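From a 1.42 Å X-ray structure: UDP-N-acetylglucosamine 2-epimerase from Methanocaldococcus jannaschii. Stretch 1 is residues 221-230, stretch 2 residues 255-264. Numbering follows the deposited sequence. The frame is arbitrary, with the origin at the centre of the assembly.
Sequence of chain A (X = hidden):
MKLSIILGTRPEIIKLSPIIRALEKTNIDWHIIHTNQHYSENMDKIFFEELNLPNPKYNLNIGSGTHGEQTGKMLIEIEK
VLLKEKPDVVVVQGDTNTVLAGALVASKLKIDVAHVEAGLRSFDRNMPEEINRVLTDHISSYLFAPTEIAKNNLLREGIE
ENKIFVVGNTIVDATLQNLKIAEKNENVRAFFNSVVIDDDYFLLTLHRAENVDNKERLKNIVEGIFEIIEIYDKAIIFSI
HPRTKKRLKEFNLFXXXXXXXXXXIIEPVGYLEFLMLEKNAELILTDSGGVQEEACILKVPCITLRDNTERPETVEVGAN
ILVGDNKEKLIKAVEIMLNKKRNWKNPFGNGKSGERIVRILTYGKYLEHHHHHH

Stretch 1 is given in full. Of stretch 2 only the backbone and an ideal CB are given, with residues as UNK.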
ATOM      1  N   ILE A 221     -10.614   4.789 -30.104  1.00 15.94           N
ATOM      2  CA  ILE A 221      -9.662   3.767 -30.518  1.00 14.42           C
ATOM      3  C   ILE A 221     -10.234   2.908 -31.648  1.00 15.76           C
ATOM      4  O   ILE A 221      -9.555   2.654 -32.648  1.00 17.33           O
ATOM      5  CB  ILE A 221      -9.245   2.889 -29.323  1.00 15.26           C
ATOM      6  CG1 ILE A 221      -8.365   3.696 -28.372  1.00 17.25           C
ATOM      7  CG2 ILE A 221      -8.494   1.642 -29.798  1.00 15.03           C
ATOM      8  CD1 ILE A 221      -8.193   3.062 -27.014  1.00 17.28           C
ATOM      9  N   VAL A 222     -11.481   2.468 -31.496  1.00 15.38           N
ATOM     10  CA  VAL A 222     -12.157   1.731 -32.564  1.00 16.44           C
ATOM     11  C   VAL A 222     -12.199   2.527 -33.880  1.00 16.60           C
ATOM     12  O   VAL A 222     -11.893   1.976 -34.940  1.00 18.39           O
ATOM     13  CB  VAL A 222     -13.572   1.288 -32.146  1.00 18.73           C
ATOM     14  CG1 VAL A 222     -14.348   0.756 -33.344  1.00 21.13           C
ATOM     15  CG2 VAL A 222     -13.487   0.230 -31.052  1.00 18.64           C
ATOM     16  N   GLU A 223     -12.548   3.814 -33.797  1.00 17.44           N
ATOM     17  CA  GLU A 223     -12.524   4.712 -34.955  1.00 22.65           C
ATOM     18  C   GLU A 223     -11.139   4.709 -35.582  1.00 16.03           C
ATOM     19  O   GLU A 223     -10.993   4.595 -36.800  1.00 17.82           O
ATOM     20  CB  GLU A 223     -12.868   6.142 -34.523  1.00 24.60           C
ATOM     21  CG  GLU A 223     -13.888   6.873 -35.387  1.00 42.88           C
ATOM     22  CD  GLU A 223     -13.330   7.397 -36.701  1.00 47.92           C
ATOM     23  OE1 GLU A 223     -13.266   8.636 -36.859  1.00 41.82           O
ATOM     24  OE2 GLU A 223     -12.978   6.581 -37.581  1.00 47.28           O
ATOM     25  N   GLY A 224     -10.120   4.832 -34.735  1.00 16.63           N
ATOM     26  CA  GLY A 224      -8.741   4.796 -35.185  1.00 18.15           C
ATOM     27  C   GLY A 224      -8.394   3.523 -35.932  1.00 14.61           C
ATOM     28  O   GLY A 224      -7.734   3.569 -36.967  1.00 17.31           O
ATOM     29  N   ILE A 225      -8.836   2.380 -35.414  1.00 15.67           N
ATOM     30  CA  ILE A 225      -8.567   1.112 -36.079  1.00 16.28           C
ATOM     31  C   ILE A 225      -9.281   1.031 -37.435  1.00 15.10           C
ATOM     32  O   ILE A 225      -8.684   0.611 -38.424  1.00 17.93           O
ATOM     33  CB  ILE A 225      -8.947  -0.092 -35.195  1.00 16.92           C
ATOM     34  CG1 ILE A 225      -8.109  -0.098 -33.909  1.00 16.22           C
ATOM     35  CG2 ILE A 225      -8.761  -1.390 -35.964  1.00 20.51           C
ATOM     36  CD1 ILE A 225      -6.611  -0.272 -34.140  1.00 19.59           C
ATOM     37  N   PHE A 226     -10.546   1.446 -37.481  1.00 15.32           N
ATOM     38  CA  PHE A 226     -11.296   1.487 -38.739  1.00 14.77           C
ATOM     39  C   PHE A 226     -10.553   2.321 -39.790  1.00 15.51           C
ATOM     40  O   PHE A 226     -10.517   1.970 -40.971  1.00 15.79           O
ATOM     41  CB  PHE A 226     -12.672   2.106 -38.500  1.00 15.03           C
ATOM     42  CG  PHE A 226     -13.745   1.117 -38.137  1.00 21.96           C
ATOM     43  CD1 PHE A 226     -13.618   0.298 -37.026  1.00 24.78           C
ATOM     44  CD2 PHE A 226     -14.909   1.039 -38.889  1.00 20.80           C
ATOM     45  CE1 PHE A 226     -14.619  -0.599 -36.689  1.00 24.39           C
ATOM     46  CE2 PHE A 226     -15.911   0.140 -38.556  1.00 22.08           C
ATOM     47  CZ  PHE A 226     -15.766  -0.675 -37.454  1.00 20.56           C
ATOM     48  N   GLU A 227      -9.952   3.420 -39.346  1.00 18.84           N
ATOM     49  CA  GLU A 227      -9.258   4.329 -40.247  1.00 17.48           C
ATOM     50  C   GLU A 227      -7.931   3.769 -40.769  1.00 21.72           C
ATOM     51  O   GLU A 227      -7.609   3.938 -41.949  1.00 19.88           O
ATOM     52  CB  GLU A 227      -9.038   5.665 -39.551  1.00 23.85           C
ATOM     53  CG  GLU A 227      -9.067   6.852 -40.469  1.00 40.31           C
ATOM     54  CD  GLU A 227      -9.289   8.129 -39.711  1.00 45.62           C
ATOM     55  OE1 GLU A 227     -10.436   8.362 -39.277  1.00 46.57           O
ATOM     56  OE2 GLU A 227      -8.319   8.892 -39.541  1.00 51.10           O
ATOM     57  N   ILE A 228      -7.164   3.125 -39.886  1.00 18.15           N
ATOM     58  CA  ILE A 228      -5.938   2.421 -40.272  1.00 18.62           C
ATOM     59  C   ILE A 228      -6.212   1.458 -41.411  1.00 16.42           C
ATOM     60  O   ILE A 228      -5.473   1.396 -42.390  1.00 19.36           O
ATOM     61  CB  ILE A 228      -5.394   1.559 -39.098  1.00 27.62           C
ATOM     62  CG1 ILE A 228      -4.624   2.401 -38.096  1.00 36.60           C
ATOM     63  CG2 ILE A 228      -4.492   0.430 -39.608  1.00 31.07           C
ATOM     64  CD1 ILE A 228      -3.995   1.543 -37.016  1.00 27.79           C
ATOM     65  N   ILE A 229      -7.286   0.692 -41.251  1.00 17.31           N
ATOM     66  CA  ILE A 229      -7.686  -0.309 -42.216  1.00 14.67           C
ATOM     67  C   ILE A 229      -7.945   0.314 -43.592  1.00 16.37           C
ATOM     68  O   ILE A 229      -7.510  -0.206 -44.615  1.00 19.66           O
ATOM     69  CB  ILE A 229      -8.950  -1.024 -41.726  1.00 14.39           C
ATOM     70  CG1 ILE A 229      -8.645  -1.833 -40.460  1.00 16.81           C
ATOM     71  CG2 ILE A 229      -9.530  -1.897 -42.827  1.00 15.13           C
ATOM     72  CD1 ILE A 229      -9.881  -2.297 -39.720  1.00 18.00           C
ATOM     73  N   GLU A 230      -8.647   1.440 -43.603  1.00 18.02           N
ATOM     74  CA  GLU A 230      -9.010   2.103 -44.850  1.00 18.12           C
ATOM     75  C   GLU A 230      -7.818   2.774 -45.518  1.00 19.47           C
ATOM     76  O   GLU A 230      -7.684   2.750 -46.741  1.00 23.99           O
ATOM     77  CB  GLU A 230     -10.099   3.133 -44.571  1.00 16.14           C
ATOM     78  CG  GLU A 230     -11.411   2.506 -44.148  1.00 21.42           C
ATOM     79  CD  GLU A 230     -12.293   3.460 -43.374  1.00 23.92           C
ATOM     80  OE1 GLU A 230     -11.889   4.627 -43.178  1.00 26.37           O
ATOM     81  OE2 GLU A 230     -13.387   3.032 -42.948  1.00 25.60           O
ATOM     82  N   UNK A 255     -20.697  -5.274 -32.118  1.00 26.01           N
ATOM     83  CA  UNK A 255     -21.274  -5.639 -33.407  1.00 24.66           C
ATOM     84  C   UNK A 255     -20.655  -4.873 -34.580  1.00 23.14           C
ATOM     85  O   UNK A 255     -20.563  -5.396 -35.685  1.00 22.45           O
ATOM     86  CB  UNK A 255     -22.785  -5.397 -33.379  1.00 24.66           C
ATOM     87  N   UNK A 256     -20.205  -3.647 -34.336  1.00 25.86           N
ATOM     88  CA  UNK A 256     -19.507  -2.889 -35.372  1.00 27.98           C
ATOM     89  C   UNK A 256     -18.142  -3.475 -35.754  1.00 28.03           C
ATOM     90  O   UNK A 256     -17.757  -3.434 -36.921  1.00 24.26           O
ATOM     91  CB  UNK A 256     -19.322  -1.444 -34.903  1.00 27.98           C
ATOM     92  N   UNK A 257     -17.411  -4.018 -34.779  1.00 27.92           N
ATOM     93  CA  UNK A 257     -16.140  -4.685 -35.066  1.00 25.11           C
ATOM     94  C   UNK A 257     -16.370  -5.959 -35.866  1.00 25.90           C
ATOM     95  O   UNK A 257     -15.725  -6.189 -36.889  1.00 27.00           O
ATOM     96  CB  UNK A 257     -15.395  -5.005 -33.769  1.00 25.11           C
ATOM     97  N   UNK A 258     -17.291  -6.794 -35.392  1.00 24.55           N
ATOM     98  CA  UNK A 258     -17.578  -8.057 -36.064  1.00 31.15           C
ATOM     99  C   UNK A 258     -18.097  -7.829 -37.479  1.00 28.41           C
ATOM    100  O   UNK A 258     -17.946  -8.690 -38.347  1.00 34.06           O
ATOM    101  CB  UNK A 258     -18.595  -8.867 -35.258  1.00 31.15           C
ATOM    102  N   UNK A 259     -18.694  -6.659 -37.704  1.00 31.54           N
ATOM    103  CA  UNK A 259     -19.189  -6.271 -39.023  1.00 32.91           C
ATOM    104  C   UNK A 259     -18.072  -5.861 -39.969  1.00 27.51           C
ATOM    105  O   UNK A 259     -18.252  -5.852 -41.189  1.00 26.54           O
ATOM    106  CB  UNK A 259     -20.191  -5.123 -38.888  1.00 32.91           C
ATOM    107  N   UNK A 260     -16.920  -5.509 -39.410  1.00 19.14           N
ATOM    108  CA  UNK A 260     -15.787  -5.111 -40.231  1.00 19.64           C
ATOM    109  C   UNK A 260     -15.062  -6.349 -40.742  1.00 22.21           C
ATOM    110  O   UNK A 260     -14.443  -7.075 -39.968  1.00 20.09           O
ATOM    111  CB  UNK A 260     -14.832  -4.213 -39.442  1.00 19.64           C
ATOM    112  N   UNK A 261     -15.141  -6.590 -42.045  1.00 22.94           N
ATOM    113  CA  UNK A 261     -14.613  -7.822 -42.620  1.00 24.86           C
ATOM    114  C   UNK A 261     -13.084  -7.847 -42.678  1.00 23.52           C
ATOM    115  O   UNK A 261     -12.486  -8.879 -42.989  1.00 27.59           O
ATOM    116  CB  UNK A 261     -15.182  -8.017 -44.027  1.00 24.86           C
ATOM    117  N   UNK A 262     -12.451  -6.719 -42.364  1.00 19.41           N
ATOM    118  CA  UNK A 262     -10.991  -6.665 -42.316  1.00 18.93           C
ATOM    119  C   UNK A 262     -10.456  -6.900 -40.904  1.00 18.34           C
ATOM    120  O   UNK A 262      -9.243  -6.915 -40.690  1.00 18.37           O
ATOM    121  CB  UNK A 262     -10.499  -5.314 -42.838  1.00 18.93           C
ATOM    122  N   UNK A 263     -11.356  -7.071 -39.943  1.00 14.83           N
ATOM    123  CA  UNK A 263     -10.946  -7.393 -38.577  1.00 15.66           C
ATOM    124  C   UNK A 263     -11.295  -8.837 -38.257  1.00 16.29           C
ATOM    125  O   UNK A 263     -12.460  -9.231 -38.342  1.00 18.93           O
ATOM    126  CB  UNK A 263     -11.608  -6.449 -37.572  1.00 15.66           C
ATOM    127  N   UNK A 264     -10.291  -9.628 -37.887  1.00 15.23           N
ATOM    128  CA  UNK A 264     -10.555 -10.977 -37.408  1.00 16.28           C
ATOM    129  C   UNK A 264     -10.473 -10.990 -35.890  1.00 15.11           C
ATOM    130  O   UNK A 264      -9.402 -10.797 -35.312  1.00 14.41           O
ATOM    131  CB  UNK A 264      -9.572 -11.980 -38.015  1.00 16.28           C
TER

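Stretch 1 is one helix. Val222, Ile225, Phe226 and Ile229 line the side that meets stretch 2. The helical part of stretch 2 runs nearly parallel to it, at 10°, with the axes 11.6 Å apart.

Position 255 is helical and its CB is out of reach of stretch 1. Many residues would suit. It is Asp255, which makes no contact.

Position 256 points its CB toward stretch 1, 4.4 Å from Phe226 CZ. The ring offers carbon and no charge, so an apolar residue or a long chain with an aliphatic stem would fit. It is Lys256. Its end leads away, with NZ hydrogen-bonded elsewhere in the structure. The backbone comes closer: Lys256 O is 3.4 Å from Phe226 CZ, at the ring edge.

Position 257 is helical with its CB sideways, 5.3 Å from Phe226 CE1. A side chain must extend to reach Val222 and Phe226, which favours an apolar one that can reach out, such as leucine, isoleucine or methionine. It is Leu257, chi1 m and chi2 t. Its CD2 lies 4.0 Å from Val222 CG1 and 4.1 Å from Phe226 CE1, near the ring plane.

Position 258 is out of reach, and a polar residue would do. It is Lys258. Position 259 has its CB sideways with nothing of stretch 1 near. A small or polar residue fits; it is Ser259.

Position 260 has phi/psi of -82/111 and has left the helix. Its CB points toward stretch 1, 4.2 Å from Phe226 CZ. A turn follows, so a polar residue able to accept a backbone N-H is plausible; asparagine, aspartate or serine would suit. It is Asn260, the first residue of a type I turn ending at 263. Its OD1 accepts from N of residue 262 at 3.0 Å. Its ND2 lies over one face of Phe226, 3.6 Å from CE2, and donates to a water 3.0 Å away. That water donates to Phe226 O at 2.9 Å, bridging the stretches.

Position 261 is out of reach in the turn. Polar residues fit; it is Lys261.

Position 262 points its CB toward Ile229, 3.6 Å from CG2. An aliphatic stem is welcome there. It is Lys262, whose CB packs on Ile229 CG2 while its end leads away.

Position 263 begins a strand and faces Ile225, Phe226 and Ile229, so an aliphatic residue suits. It is Ile263: CG1 is 3.6 Å from Ile229 CD1, and CD1 is 4.3 Å from both Ile225 CG2 and Phe226 CE1.

Position 264 is extended and out of reach, so almost any residue would do. It is Lys264, without contact.

Stretch 2, residues 255-264: DKLKSNKKIK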
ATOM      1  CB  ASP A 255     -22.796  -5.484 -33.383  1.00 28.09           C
ATOM      2  CG  ASP A 255     -23.490  -6.669 -32.744  1.00 39.05           C
ATOM      3  OD1 ASP A 255     -22.808  -7.463 -32.059  1.00 41.09           O
ATOM      4  OD2 ASP A 255     -24.720  -6.803 -32.919  1.00 43.31           O
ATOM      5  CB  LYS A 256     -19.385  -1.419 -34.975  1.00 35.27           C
ATOM      6  CG  LYS A 256     -20.681  -0.658 -35.162  1.00 40.70           C
ATOM      7  CD  LYS A 256     -20.727   0.596 -34.312  1.00 45.42           C
ATOM      8  CE  LYS A 256     -22.011   0.642 -33.496  1.00 46.12           C
ATOM      9  NZ  LYS A 256     -22.034   1.786 -32.543  1.00 47.88           N
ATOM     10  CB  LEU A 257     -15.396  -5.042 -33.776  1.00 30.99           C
ATOM     11  CG  LEU A 257     -14.716  -3.962 -32.939  1.00 27.08           C
ATOM     12  CD1 LEU A 257     -14.078  -4.607 -31.723  1.00 29.52           C
ATOM     13  CD2 LEU A 257     -13.671  -3.199 -33.732  1.00 28.96           C
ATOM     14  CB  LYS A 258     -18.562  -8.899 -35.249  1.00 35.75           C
ATOM     15  CG  LYS A 258     -17.913 -10.085 -34.553  1.00 38.77           C
ATOM     16  CD  LYS A 258     -17.420 -11.119 -35.558  1.00 41.07           C
ATOM     17  CE  LYS A 258     -16.523 -12.164 -34.899  1.00 36.99           C
ATOM     18  NZ  LYS A 258     -17.070 -12.642 -33.602  1.00 29.20           N
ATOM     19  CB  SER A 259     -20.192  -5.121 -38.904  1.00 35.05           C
ATOM     20  OG  SER A 259     -21.521  -5.608 -38.869  1.00 44.45           O
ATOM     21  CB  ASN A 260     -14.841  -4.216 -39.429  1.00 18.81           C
ATOM     22  CG  ASN A 260     -13.846  -3.483 -40.301  1.00 14.68           C
ATOM     23  OD1 ASN A 260     -13.348  -4.028 -41.291  1.00 16.14           O
ATOM     24  ND2 ASN A 260     -13.538  -2.239 -39.935  1.00 18.28           N
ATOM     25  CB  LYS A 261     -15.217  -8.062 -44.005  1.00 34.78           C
ATOM     26  CG  LYS A 261     -16.738  -7.987 -44.027  1.00 40.26           C
ATOM     27  CD  LYS A 261     -17.278  -8.197 -45.429  1.00 46.44           C
ATOM     28  CE  LYS A 261     -17.047  -9.623 -45.907  1.00 46.42           C
ATOM     29  NZ  LYS A 261     -17.976 -10.591 -45.254  1.00 48.07           N
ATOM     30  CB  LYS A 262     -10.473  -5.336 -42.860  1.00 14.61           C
ATOM     31  CG  LYS A 262     -10.771  -5.123 -44.336  1.00 17.84           C
ATOM     32  CD  LYS A 262     -10.008  -6.106 -45.209  1.00 27.84           C
ATOM     33  CE  LYS A 262      -8.511  -5.848 -45.154  1.00 35.07           C
ATOM     34  NZ  LYS A 262      -7.854  -6.105 -46.464  1.00 38.21           N
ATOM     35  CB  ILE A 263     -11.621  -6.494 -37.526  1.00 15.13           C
ATOM     36  CG1 ILE A 263     -11.332  -5.017 -37.811  1.00 17.23           C
ATOM     37  CG2 ILE A 263     -11.147  -6.882 -36.129  1.00 18.91           C
ATOM     38  CD1 ILE A 263     -11.986  -4.046 -36.825  1.00 17.62           C
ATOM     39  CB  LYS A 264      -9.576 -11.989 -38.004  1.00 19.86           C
ATOM     40  CG  LYS A 264      -9.819 -13.424 -37.523  1.00 23.48           C
ATOM     41  CD  LYS A 264      -9.631 -14.441 -38.637  1.00 32.43           C
ATOM     42  CE  LYS A 264      -9.817 -15.864 -38.133  1.00 34.97           C
ATOM     43  NZ  LYS A 264     -11.197 -16.134 -37.643  1.00 34.53           N
TER
HETATM   44  O   HOH W   1     -12.418  -0.038 -41.717  1.00 15.67           O
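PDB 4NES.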